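Local atomic coordinates of sulfonate ABC transporter, periplasmic sulfonate-binding protein SsuA (Methylobacillus flagellatus, PDB entry 3UIF), a protein that probably binds sulfonates or related sulfate esters in the periplasm and delivers them to an ABC importer. Residues V8-V13 / I44-V49; I69-Y74 / G202-R207; L91-G96 / A220-Y225; W95-N100 / R267-P272. All blocks are in the same frame, centred on the assembly; numbering follows the deposited sequence.

Contact 1 (V8-V13 / I44-V49); sequences VRIASV and IKVEWV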
# COMPACT_ATOMS: atom_id res chain seq x y z
N VAL A 8 -12.30 -14.81 -14.15
CA VAL A 8 -11.06 -14.12 -13.87
C VAL A 8 -10.83 -14.17 -12.37
O VAL A 8 -11.66 -13.70 -11.58
CB VAL A 8 -11.07 -12.69 -14.45
CG1 VAL A 8 -9.84 -11.91 -14.00
CG2 VAL A 8 -11.11 -12.76 -15.97
N ARG A 9 -9.73 -14.80 -11.98
CA ARG A 9 -9.39 -14.96 -10.58
C ARG A 9 -8.61 -13.75 -10.10
O ARG A 9 -7.58 -13.39 -10.68
CB ARG A 9 -8.57 -16.23 -10.35
CG ARG A 9 -9.37 -17.39 -9.77
CD ARG A 9 -9.23 -18.67 -10.61
NE ARG A 9 -8.05 -18.66 -11.49
CZ ARG A 9 -7.79 -19.58 -12.43
NH1 ARG A 9 -8.61 -20.60 -12.63
NH2 ARG A 9 -6.70 -19.46 -13.18
N ILE A 10 -9.12 -13.14 -9.04
CA ILE A 10 -8.52 -11.94 -8.45
C ILE A 10 -8.26 -12.10 -6.95
O ILE A 10 -9.17 -12.37 -6.17
CB ILE A 10 -9.35 -10.67 -8.73
CG1 ILE A 10 -9.74 -10.63 -10.21
CG2 ILE A 10 -8.57 -9.45 -8.34
CD1 ILE A 10 -10.44 -9.37 -10.67
N ALA A 11 -7.00 -11.95 -6.56
CA ALA A 11 -6.60 -12.08 -5.16
C ALA A 11 -6.63 -10.74 -4.43
O ALA A 11 -6.39 -9.69 -5.03
CB ALA A 11 -5.21 -12.70 -5.06
N SER A 12 -6.92 -10.79 -3.14
CA SER A 12 -6.73 -9.66 -2.25
C SER A 12 -6.28 -10.14 -0.87
O SER A 12 -6.46 -11.32 -0.52
CB SER A 12 -8.03 -8.90 -2.10
OG SER A 12 -8.94 -9.67 -1.32
N VAL A 13 -5.71 -9.24 -0.09
CA VAL A 13 -5.39 -9.55 1.31
C VAL A 13 -6.65 -9.32 2.11
O VAL A 13 -7.27 -8.26 1.99
CB VAL A 13 -4.23 -8.68 1.85
CG1 VAL A 13 -3.97 -8.99 3.32
CG2 VAL A 13 -2.96 -8.89 1.03
N ILE A 44 -17.50 -11.08 -18.17
CA ILE A 44 -16.46 -11.46 -17.24
C ILE A 44 -17.02 -11.75 -15.85
O ILE A 44 -17.74 -10.93 -15.28
CB ILE A 44 -15.38 -10.36 -17.12
CG1 ILE A 44 -14.65 -10.19 -18.45
CG2 ILE A 44 -14.39 -10.70 -16.00
CD1 ILE A 44 -13.77 -8.96 -18.54
N LYS A 45 -16.70 -12.93 -15.34
CA LYS A 45 -17.00 -13.29 -13.96
C LYS A 45 -15.74 -13.21 -13.10
O LYS A 45 -14.81 -14.02 -13.24
CB LYS A 45 -17.61 -14.69 -13.88
CG LYS A 45 -17.97 -15.13 -12.46
CD LYS A 45 -18.47 -16.57 -12.47
CE LYS A 45 -18.74 -17.08 -11.06
NZ LYS A 45 -19.30 -18.47 -11.13
N VAL A 46 -15.71 -12.23 -12.21
CA VAL A 46 -14.64 -12.12 -11.25
C VAL A 46 -14.85 -13.15 -10.16
O VAL A 46 -15.97 -13.36 -9.70
CB VAL A 46 -14.48 -10.69 -10.68
CG1 VAL A 46 -15.85 -10.04 -10.48
CG2 VAL A 46 -13.68 -10.68 -9.38
N GLU A 47 -13.76 -13.81 -9.78
CA GLU A 47 -13.75 -14.71 -8.65
C GLU A 47 -12.69 -14.29 -7.65
O GLU A 47 -11.53 -14.10 -7.99
CB GLU A 47 -13.47 -16.13 -9.12
CG GLU A 47 -14.72 -16.90 -9.48
CD GLU A 47 -14.40 -18.36 -9.75
OE1 GLU A 47 -13.41 -18.85 -9.16
OE2 GLU A 47 -15.14 -18.99 -10.56
N TRP A 48 -13.10 -14.13 -6.40
CA TRP A 48 -12.19 -13.61 -5.41
C TRP A 48 -11.40 -14.70 -4.78
O TRP A 48 -11.93 -15.77 -4.52
CB TRP A 48 -12.93 -12.81 -4.37
CG TRP A 48 -13.70 -11.66 -4.96
CD1 TRP A 48 -15.08 -11.54 -5.07
CD2 TRP A 48 -13.16 -10.42 -5.54
NE1 TRP A 48 -15.43 -10.35 -5.65
CE2 TRP A 48 -14.32 -9.63 -5.96
CE3 TRP A 48 -11.87 -9.91 -5.75
CZ2 TRP A 48 -14.19 -8.37 -6.55
CZ3 TRP A 48 -11.75 -8.64 -6.34
CH2 TRP A 48 -12.88 -7.89 -6.73
N VAL A 49 -10.11 -14.45 -4.59
CA VAL A 49 -9.25 -15.35 -3.84
C VAL A 49 -8.74 -14.56 -2.63
O VAL A 49 -7.67 -13.97 -2.67
CB VAL A 49 -8.10 -15.92 -4.71
CG1 VAL A 49 -7.30 -16.95 -3.93
CG2 VAL A 49 -8.64 -16.54 -6.00
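V8 and I10 carry most of the backbone bonding to the strand 44-49. V8 N donates to K45 O at 2.8 Å, and V8 O accepts from E47 N. I10 repeats the pattern two residues on. Its N reaches E47 O at 2.8 Å in a nearly straight bond (175° at the hydrogen), and its O takes V49 N. The last bond, from S12 N to V49 O, is longer at 3.3 Å. The residues between use their CA hydrogens: R9 CA lies 3.5 Å from E47 O.

V8, I10, V46 and W48 share one face. I10 CD1 meets V46 CG2 at 3.7 Å. The I10 and W48 side chains lie side by side, and I10 CG2 touches W48 CZ3 at 3.8 Å. V46 CG2 sits over the centre of one W48 ring face. With CG1 between N and the carbonyl carbon (chi1 37°), CG2 stands opposite the backbone N and comes over the ring. On the other face R9 and V49 lie side by side, with R9 CG 3.9 Å from V49 CG2. R9 and E47 carry opposite charges on this face, but their charged atoms do not touch.

Further out, V8 packs on I221 of the helix 215-233, and W48 on F35 of the helix 35-41. The two strands are parallel neighbours, and helices 26-32 and 35-41 lie between them in the chain. This is a beta-alpha-beta crossover, elaborated by the short strand 20-23, in the first alpha/beta domain of a type 2 periplasmic binding fold.

Contact 2 (I69-Y74 / G202-R207); sequences IDFGIY and GGVWAR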
# COMPACT_ATOMS: atom_id res chain seq x y z
N ILE A 69 -3.85 -17.75 -10.54
CA ILE A 69 -4.42 -16.45 -10.19
C ILE A 69 -4.07 -15.54 -11.33
O ILE A 69 -3.03 -15.73 -11.96
CB ILE A 69 -3.83 -15.93 -8.86
CG1 ILE A 69 -4.44 -16.69 -7.69
CG2 ILE A 69 -4.06 -14.44 -8.70
CD1 ILE A 69 -3.67 -16.53 -6.39
N ASP A 70 -4.93 -14.57 -11.63
CA ASP A 70 -4.72 -13.73 -12.80
C ASP A 70 -4.39 -12.31 -12.42
O ASP A 70 -3.52 -11.68 -13.02
CB ASP A 70 -5.97 -13.77 -13.68
CG ASP A 70 -6.37 -15.18 -14.04
OD1 ASP A 70 -5.48 -15.99 -14.36
OD2 ASP A 70 -7.57 -15.49 -13.99
N PHE A 71 -5.09 -11.81 -11.41
CA PHE A 71 -4.91 -10.47 -10.89
C PHE A 71 -4.80 -10.52 -9.40
O PHE A 71 -5.29 -11.46 -8.77
CB PHE A 71 -6.10 -9.61 -11.26
CG PHE A 71 -6.15 -9.27 -12.71
CD1 PHE A 71 -5.51 -8.14 -13.19
CD2 PHE A 71 -6.83 -10.09 -13.61
CE1 PHE A 71 -5.55 -7.83 -14.53
CE2 PHE A 71 -6.87 -9.79 -14.95
CZ PHE A 71 -6.23 -8.66 -15.42
N GLY A 72 -4.18 -9.49 -8.83
CA GLY A 72 -3.99 -9.41 -7.39
C GLY A 72 -3.96 -7.97 -6.92
O GLY A 72 -3.18 -7.17 -7.40
N ILE A 73 -4.83 -7.66 -5.98
CA ILE A 73 -4.85 -6.34 -5.40
C ILE A 73 -4.18 -6.35 -4.04
O ILE A 73 -4.79 -6.72 -3.03
CB ILE A 73 -6.27 -5.76 -5.31
CG1 ILE A 73 -6.95 -5.82 -6.69
CG2 ILE A 73 -6.19 -4.33 -4.79
CD1 ILE A 73 -8.46 -5.63 -6.69
N TYR A 74 -2.92 -5.95 -4.02
CA TYR A 74 -2.16 -5.93 -2.79
C TYR A 74 -0.99 -4.96 -2.90
O TYR A 74 -0.92 -4.20 -3.88
CB TYR A 74 -1.77 -7.35 -2.35
CG TYR A 74 -0.78 -8.13 -3.21
CD1 TYR A 74 -0.02 -9.15 -2.63
CD2 TYR A 74 -0.59 -7.86 -4.56
CE1 TYR A 74 0.90 -9.88 -3.38
CE2 TYR A 74 0.33 -8.58 -5.31
CZ TYR A 74 1.07 -9.60 -4.71
OH TYR A 74 1.98 -10.34 -5.44
N GLY A 202 1.15 0.33 -4.22
CA GLY A 202 0.63 -0.95 -4.70
C GLY A 202 -0.58 -0.75 -5.59
O GLY A 202 -0.78 0.32 -6.18
N GLY A 203 -1.42 -1.77 -5.67
CA GLY A 203 -2.56 -1.71 -6.55
C GLY A 203 -2.85 -3.04 -7.19
O GLY A 203 -2.68 -4.09 -6.57
N VAL A 204 -3.28 -2.98 -8.45
CA VAL A 204 -3.76 -4.13 -9.18
C VAL A 204 -2.65 -4.71 -10.02
O VAL A 204 -2.16 -4.07 -10.96
CB VAL A 204 -4.96 -3.78 -10.08
CG1 VAL A 204 -5.42 -5.00 -10.85
CG2 VAL A 204 -6.11 -3.21 -9.26
N TRP A 205 -2.25 -5.92 -9.66
CA TRP A 205 -1.16 -6.62 -10.33
C TRP A 205 -1.69 -7.73 -11.22
O TRP A 205 -2.61 -8.47 -10.85
CB TRP A 205 -0.17 -7.16 -9.29
CG TRP A 205 0.54 -6.07 -8.53
CD1 TRP A 205 0.09 -5.39 -7.40
CD2 TRP A 205 1.85 -5.49 -8.82
NE1 TRP A 205 1.01 -4.45 -6.99
CE2 TRP A 205 2.09 -4.46 -7.80
CE3 TRP A 205 2.83 -5.71 -9.79
CZ2 TRP A 205 3.25 -3.71 -7.77
CZ3 TRP A 205 4.00 -4.94 -9.75
CH2 TRP A 205 4.19 -3.96 -8.77
N ALA A 206 -1.12 -7.84 -12.40
CA ALA A 206 -1.57 -8.81 -13.38
C ALA A 206 -0.45 -9.77 -13.76
O ALA A 206 0.71 -9.36 -13.91
CB ALA A 206 -2.09 -8.11 -14.61
N ARG A 207 -0.82 -11.05 -13.90
CA ARG A 207 0.09 -12.06 -14.41
C ARG A 207 0.51 -11.73 -15.85
O ARG A 207 -0.33 -11.50 -16.71
CB ARG A 207 -0.55 -13.44 -14.29
CG ARG A 207 0.42 -14.61 -14.42
CD ARG A 207 -0.19 -15.91 -13.93
NE ARG A 207 -1.59 -16.06 -14.34
CZ ARG A 207 -2.00 -16.50 -15.53
NH1 ARG A 207 -1.15 -16.86 -16.49
NH2 ARG A 207 -3.30 -16.57 -15.77
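D70 and R207 form a salt bridge, with R207 NH2 2.7 Å from D70 OD1. The oxygen lies in the guanidinium plane and is met on its anti side. R207 NE donates to I69 O at 2.8 Å, also near that plane, and R207 N donates to D70 O. The bend at chi3 (41°) turns the guanidinium edge to the I69 carbonyl and the D70 carboxylate.

Beyond this end the strands run antiparallel. G72 and W205 are a hydrogen-bonded pair, with W205 N 2.7 Å from G72 O. Y74 and G203 are the next such pair. On one face F71 CE1 packs against A206 CB at 3.5 Å, and I73 lies beside V204. On the other, Y74 and W205 make an offset edge-to-face pair, the Y74 edge toward the face of the five-membered ring, planes at 90° and centroids 5.5 Å apart. Y74 OH is held by N61, in the helix 56-65.

D70 OD2 accepts from R9 N of the adjoining strand, so one carboxylate links R207 to a third chain segment. R207 precedes a helix as its N-cap residue. The buried D70 is probably ionised, since R207 lies so close, and its charge is satisfied on both oxygens.

Contact 3 (L91-G96 / A220-Y225); sequences LVAPWG and AIVTAY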
# COMPACT_ATOMS: atom_id res chain seq x y z
N LEU A 91 2.24 -4.14 -12.66
CA LEU A 91 1.27 -3.20 -12.10
C LEU A 91 0.44 -2.58 -13.24
O LEU A 91 0.99 -1.84 -14.07
CB LEU A 91 1.98 -2.11 -11.28
CG LEU A 91 1.08 -1.06 -10.61
CD1 LEU A 91 0.19 -1.69 -9.54
CD2 LEU A 91 1.94 0.03 -10.01
N VAL A 92 -0.86 -2.90 -13.27
CA VAL A 92 -1.77 -2.39 -14.32
C VAL A 92 -2.74 -1.30 -13.83
O VAL A 92 -3.41 -0.67 -14.64
CB VAL A 92 -2.56 -3.50 -15.03
CG1 VAL A 92 -1.63 -4.41 -15.83
CG2 VAL A 92 -3.42 -4.29 -14.04
N ALA A 93 -2.79 -1.11 -12.51
CA ALA A 93 -3.54 -0.01 -11.89
C ALA A 93 -3.02 0.27 -10.47
O ALA A 93 -3.31 -0.50 -9.53
CB ALA A 93 -5.04 -0.31 -11.87
N PRO A 94 -2.23 1.35 -10.31
CA PRO A 94 -1.76 1.77 -9.00
C PRO A 94 -2.95 2.23 -8.18
O PRO A 94 -3.83 2.92 -8.72
CB PRO A 94 -0.83 2.96 -9.32
CG PRO A 94 -0.50 2.84 -10.76
CD PRO A 94 -1.71 2.23 -11.38
N TRP A 95 -3.00 1.85 -6.90
CA TRP A 95 -4.13 2.22 -6.06
C TRP A 95 -3.94 3.53 -5.31
O TRP A 95 -4.78 3.94 -4.52
CB TRP A 95 -4.50 1.07 -5.13
CG TRP A 95 -3.49 0.69 -4.06
CD1 TRP A 95 -2.42 1.46 -3.58
CD2 TRP A 95 -3.46 -0.54 -3.27
NE1 TRP A 95 -1.75 0.79 -2.59
CE2 TRP A 95 -2.32 -0.41 -2.34
CE3 TRP A 95 -4.23 -1.71 -3.22
CZ2 TRP A 95 -1.97 -1.41 -1.43
CZ3 TRP A 95 -3.88 -2.71 -2.30
CH2 TRP A 95 -2.77 -2.56 -1.42
N GLY A 96 -2.82 4.20 -5.58
CA GLY A 96 -2.50 5.43 -4.91
C GLY A 96 -1.53 5.21 -3.77
O GLY A 96 -0.62 4.36 -3.84
N ALA A 220 -10.77 -4.17 -19.48
CA ALA A 220 -12.09 -4.10 -18.91
C ALA A 220 -11.98 -4.01 -17.39
O ALA A 220 -12.65 -3.19 -16.75
CB ALA A 220 -12.92 -5.30 -19.35
N ILE A 221 -11.06 -4.80 -16.83
CA ILE A 221 -10.76 -4.76 -15.40
C ILE A 221 -10.25 -3.40 -14.92
O ILE A 221 -10.77 -2.84 -13.95
CB ILE A 221 -9.83 -5.91 -15.00
CG1 ILE A 221 -10.69 -7.12 -14.66
CG2 ILE A 221 -8.97 -5.58 -13.78
CD1 ILE A 221 -10.09 -8.40 -15.14
N VAL A 222 -9.23 -2.88 -15.60
CA VAL A 222 -8.69 -1.56 -15.28
C VAL A 222 -9.72 -0.42 -15.42
O VAL A 222 -9.88 0.40 -14.51
CB VAL A 222 -7.41 -1.24 -16.08
CG1 VAL A 222 -6.85 0.10 -15.64
CG2 VAL A 222 -6.38 -2.35 -15.90
N THR A 223 -10.42 -0.38 -16.55
CA THR A 223 -11.48 0.61 -16.72
C THR A 223 -12.50 0.49 -15.58
O THR A 223 -12.84 1.49 -14.95
CB THR A 223 -12.17 0.48 -18.08
OG1 THR A 223 -11.25 0.84 -19.11
CG2 THR A 223 -13.37 1.37 -18.14
N ALA A 224 -12.96 -0.73 -15.30
CA ALA A 224 -13.94 -0.96 -14.24
C ALA A 224 -13.41 -0.53 -12.86
O ALA A 224 -14.11 0.12 -12.10
CB ALA A 224 -14.42 -2.40 -14.22
N TYR A 225 -12.17 -0.90 -12.58
CA TYR A 225 -11.49 -0.48 -11.37
C TYR A 225 -11.49 1.03 -11.16
O TYR A 225 -11.90 1.52 -10.12
CB TYR A 225 -10.05 -0.97 -11.39
CG TYR A 225 -9.27 -0.60 -10.15
CD1 TYR A 225 -9.44 -1.30 -8.97
CD2 TYR A 225 -8.34 0.45 -10.18
CE1 TYR A 225 -8.72 -0.98 -7.84
CE2 TYR A 225 -7.61 0.79 -9.06
CZ TYR A 225 -7.80 0.07 -7.88
OH TYR A 225 -7.08 0.39 -6.75
O HOH W 1 -7.27 2.94 -5.87
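Y225 reaches from the helix 220-225 to A93, P94 and W95, at and just after the corner the chain turns at V92 and A93. Its CB leaves the helix toward that corner, and CG stands opposite the backbone N (chi1 -179°), which carries the ring straight out to the partner segment. The ring meets A93 first, obliquely: CD2 lies 3.8 Å from A93 CB and CE2 is 4.0 Å from it. CE2 also passes P94 O, more loosely. At the tip, the hydroxyl lies beside the start of the W95 side chain, with OH 3.1 Å from W95 CB. The same OH is 2.7 Å from water 1, which in turn donates to W95 O at 3.0 Å. The polar end of the tyrosine is thus tied to the W95 backbone through water and directly to S26, at the start of the helix 26-32.

One turn earlier, V222 fills in beside the tyrosine. Its CG2 approaches V92 CG2 at 4.0 Å and V92 O at 3.6 Å, while CG1 is loosely against A93 CB.

In the strand 89-94 a classic beta bulge sets V92 and A93 together opposite V204. The contact joins this bulged strand to the helix 215-233. V204 of the strand 202-207 touches Y225 from the sheet, and F309 and V310 of the helix 308-316 cover V222.

Contact 4 (W95-N100 / R267-P272); sequences WGTTSN and RQRWSP. With GOL (glycerol), chain D.
R269 lays its side chain across T97, at about a right angle. Its first three torsions are all near -60° (chi1 -68°, chi2 -68°, chi3 -62°), so the chain coils and brings the guanidinium back toward T97. NE and NH2 both grip T97 O, NE at 3.1 Å and NH2 at 3.3 Å. They come from the same face of the carbonyl, above its plane, while the oxygen stays close to the guanidinium plane. NH2 adds a weak bond to T98 O. Two acids pair with the same group: D262 with NH1 and E258 with NH2. N100 ND2 also bonds D262 OD2, while N100 OD1 bonds T191 OG1. In return T97 N donates to R269 O at 2.8 Å. G96 has no side chain, and its CA lies 3.2 Å from R269 O.

The segment 95-100 belongs to a linker between the strands 89-94 and 102-106, which lie in different sheets, as in a two-domain binding protein. A glycerol, probably from the crystallisation liquor, sits here and may mark the ligand cleft. Its O3 donates to T97 O at 2.7 Å, and its O2 is within reach of both W95 O and R269 O. C3 lies over the centre of one W270 ring face, 3.6 Å from W270 CE2. The W95 ring turns a face to glycerol O1, which is offset toward its rim. Y259 OH also bonds the glycerol.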
# COMPACT_ATOMS: atom_id res chain seq x y z
N TRP A 95 -3.00 1.85 -6.90
CA TRP A 95 -4.13 2.22 -6.06
C TRP A 95 -3.94 3.53 -5.31
O TRP A 95 -4.78 3.94 -4.52
CB TRP A 95 -4.50 1.07 -5.13
CG TRP A 95 -3.49 0.69 -4.06
CD1 TRP A 95 -2.42 1.46 -3.58
CD2 TRP A 95 -3.46 -0.54 -3.27
NE1 TRP A 95 -1.75 0.79 -2.59
CE2 TRP A 95 -2.32 -0.41 -2.34
CE3 TRP A 95 -4.23 -1.71 -3.22
CZ2 TRP A 95 -1.97 -1.41 -1.43
CZ3 TRP A 95 -3.88 -2.71 -2.30
CH2 TRP A 95 -2.77 -2.56 -1.42
N GLY A 96 -2.82 4.20 -5.58
CA GLY A 96 -2.50 5.43 -4.91
C GLY A 96 -1.53 5.21 -3.77
O GLY A 96 -0.62 4.36 -3.84
N THR A 97 -1.70 5.98 -2.70
CA THR A 97 -0.80 5.84 -1.59
C THR A 97 -1.58 5.28 -0.44
O THR A 97 -2.56 5.86 0.03
CB THR A 97 -0.08 7.14 -1.21
OG1 THR A 97 -1.00 8.24 -1.32
CG2 THR A 97 1.12 7.37 -2.12
N THR A 98 -1.14 4.12 0.00
CA THR A 98 -1.95 3.40 0.94
C THR A 98 -1.78 3.88 2.40
O THR A 98 -2.78 4.05 3.10
CB THR A 98 -1.89 1.87 0.66
OG1 THR A 98 -2.89 1.19 1.42
CG2 THR A 98 -0.53 1.28 0.92
N SER A 99 -0.55 4.18 2.83
CA SER A 99 -0.29 4.54 4.23
C SER A 99 0.84 5.54 4.46
O SER A 99 1.88 5.48 3.79
CB SER A 99 0.08 3.28 5.02
OG SER A 99 -0.56 2.13 4.50
N ASN A 100 0.64 6.42 5.43
CA ASN A 100 1.76 7.16 6.00
C ASN A 100 2.51 6.29 7.02
O ASN A 100 2.03 5.22 7.43
CB ASN A 100 1.29 8.47 6.66
CG ASN A 100 0.75 9.48 5.65
OD1 ASN A 100 1.50 10.03 4.84
ND2 ASN A 100 -0.55 9.73 5.72
N ARG A 267 -8.33 13.03 -2.83
CA ARG A 267 -8.35 12.57 -4.20
C ARG A 267 -6.99 12.04 -4.66
O ARG A 267 -6.89 10.98 -5.27
CB ARG A 267 -8.81 13.69 -5.12
CG ARG A 267 -9.13 13.23 -6.54
CD ARG A 267 -9.22 14.39 -7.51
NE ARG A 267 -10.40 15.21 -7.25
CZ ARG A 267 -10.88 16.13 -8.09
NH1 ARG A 267 -10.28 16.34 -9.27
NH2 ARG A 267 -11.96 16.84 -7.77
N GLN A 268 -5.94 12.79 -4.36
CA GLN A 268 -4.59 12.40 -4.75
C GLN A 268 -4.11 11.09 -4.10
O GLN A 268 -3.29 10.37 -4.68
CB GLN A 268 -3.61 13.55 -4.48
CG GLN A 268 -3.77 14.74 -5.41
CD GLN A 268 -3.46 14.40 -6.87
OE1 GLN A 268 -4.36 14.39 -7.73
NE2 GLN A 268 -2.20 14.11 -7.15
N ARG A 269 -4.65 10.75 -2.94
CA ARG A 269 -4.33 9.48 -2.29
C ARG A 269 -4.75 8.27 -3.12
O ARG A 269 -4.26 7.16 -2.90
CB ARG A 269 -4.95 9.41 -0.89
CG ARG A 269 -4.35 10.39 0.13
CD ARG A 269 -2.92 10.07 0.54
NE ARG A 269 -2.82 8.77 1.19
CZ ARG A 269 -2.96 8.54 2.50
NH1 ARG A 269 -3.21 9.53 3.35
NH2 ARG A 269 -2.84 7.31 2.96
N TRP A 270 -5.64 8.49 -4.08
CA TRP A 270 -6.22 7.44 -4.88
C TRP A 270 -5.68 7.43 -6.28
O TRP A 270 -6.13 6.67 -7.12
CB TRP A 270 -7.74 7.61 -4.89
CG TRP A 270 -8.40 7.29 -3.56
CD1 TRP A 270 -8.69 8.17 -2.52
CD2 TRP A 270 -8.84 5.98 -3.07
NE1 TRP A 270 -9.27 7.52 -1.47
CE2 TRP A 270 -9.38 6.21 -1.72
CE3 TRP A 270 -8.83 4.68 -3.59
CZ2 TRP A 270 -9.91 5.16 -0.95
CZ3 TRP A 270 -9.36 3.65 -2.80
CH2 TRP A 270 -9.89 3.89 -1.51
N SER A 271 -4.68 8.27 -6.54
CA SER A 271 -4.16 8.48 -7.88
C SER A 271 -3.59 7.22 -8.53
O SER A 271 -2.83 6.49 -7.91
CB SER A 271 -3.13 9.61 -7.89
OG SER A 271 -2.53 9.75 -9.16
N PRO A 272 -3.98 6.95 -9.77
CA PRO A 272 -3.47 5.80 -10.53
C PRO A 272 -2.35 6.18 -11.49
O PRO A 272 -1.91 5.36 -12.29
CB PRO A 272 -4.70 5.36 -11.31
CG PRO A 272 -5.43 6.65 -11.57
CD PRO A 272 -5.19 7.53 -10.39
C1 GOL D . -6.17 3.24 -0.34
O1 GOL D . -5.64 2.03 -0.91
C2 GOL D . -5.97 4.41 -1.30
O2 GOL D . -4.67 4.35 -1.90
C3 GOL D . -6.07 5.67 -0.49
O3 GOL D . -5.18 5.57 0.62
O HOH W 2 -0.93 8.91 -3.76

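In the fold
Contacts 1, 2 and 3 all reach the same mixed sheet. Strand 6-17 pairs with both 44-51 and 71-75; 202-207 then joins 71-75 to 89-94. The centres of contacts 1 and 2 lie about 9 Å apart, as do those of contacts 2 and 3. Contact 3 brings helix 215-233 onto this sheet, where I221 also meets V8 of contact 1. Contact 1 closes before contact 2 opens, while the segments of contacts 2 and 3 alternate along the chain. Contact 4 shares W95 and G96 with contact 3 and lies about 22 Å from contact 1, centre to centre. The sheet thus leads through the 95-100 linker to the glycerol site, which may mark the ligand cleft.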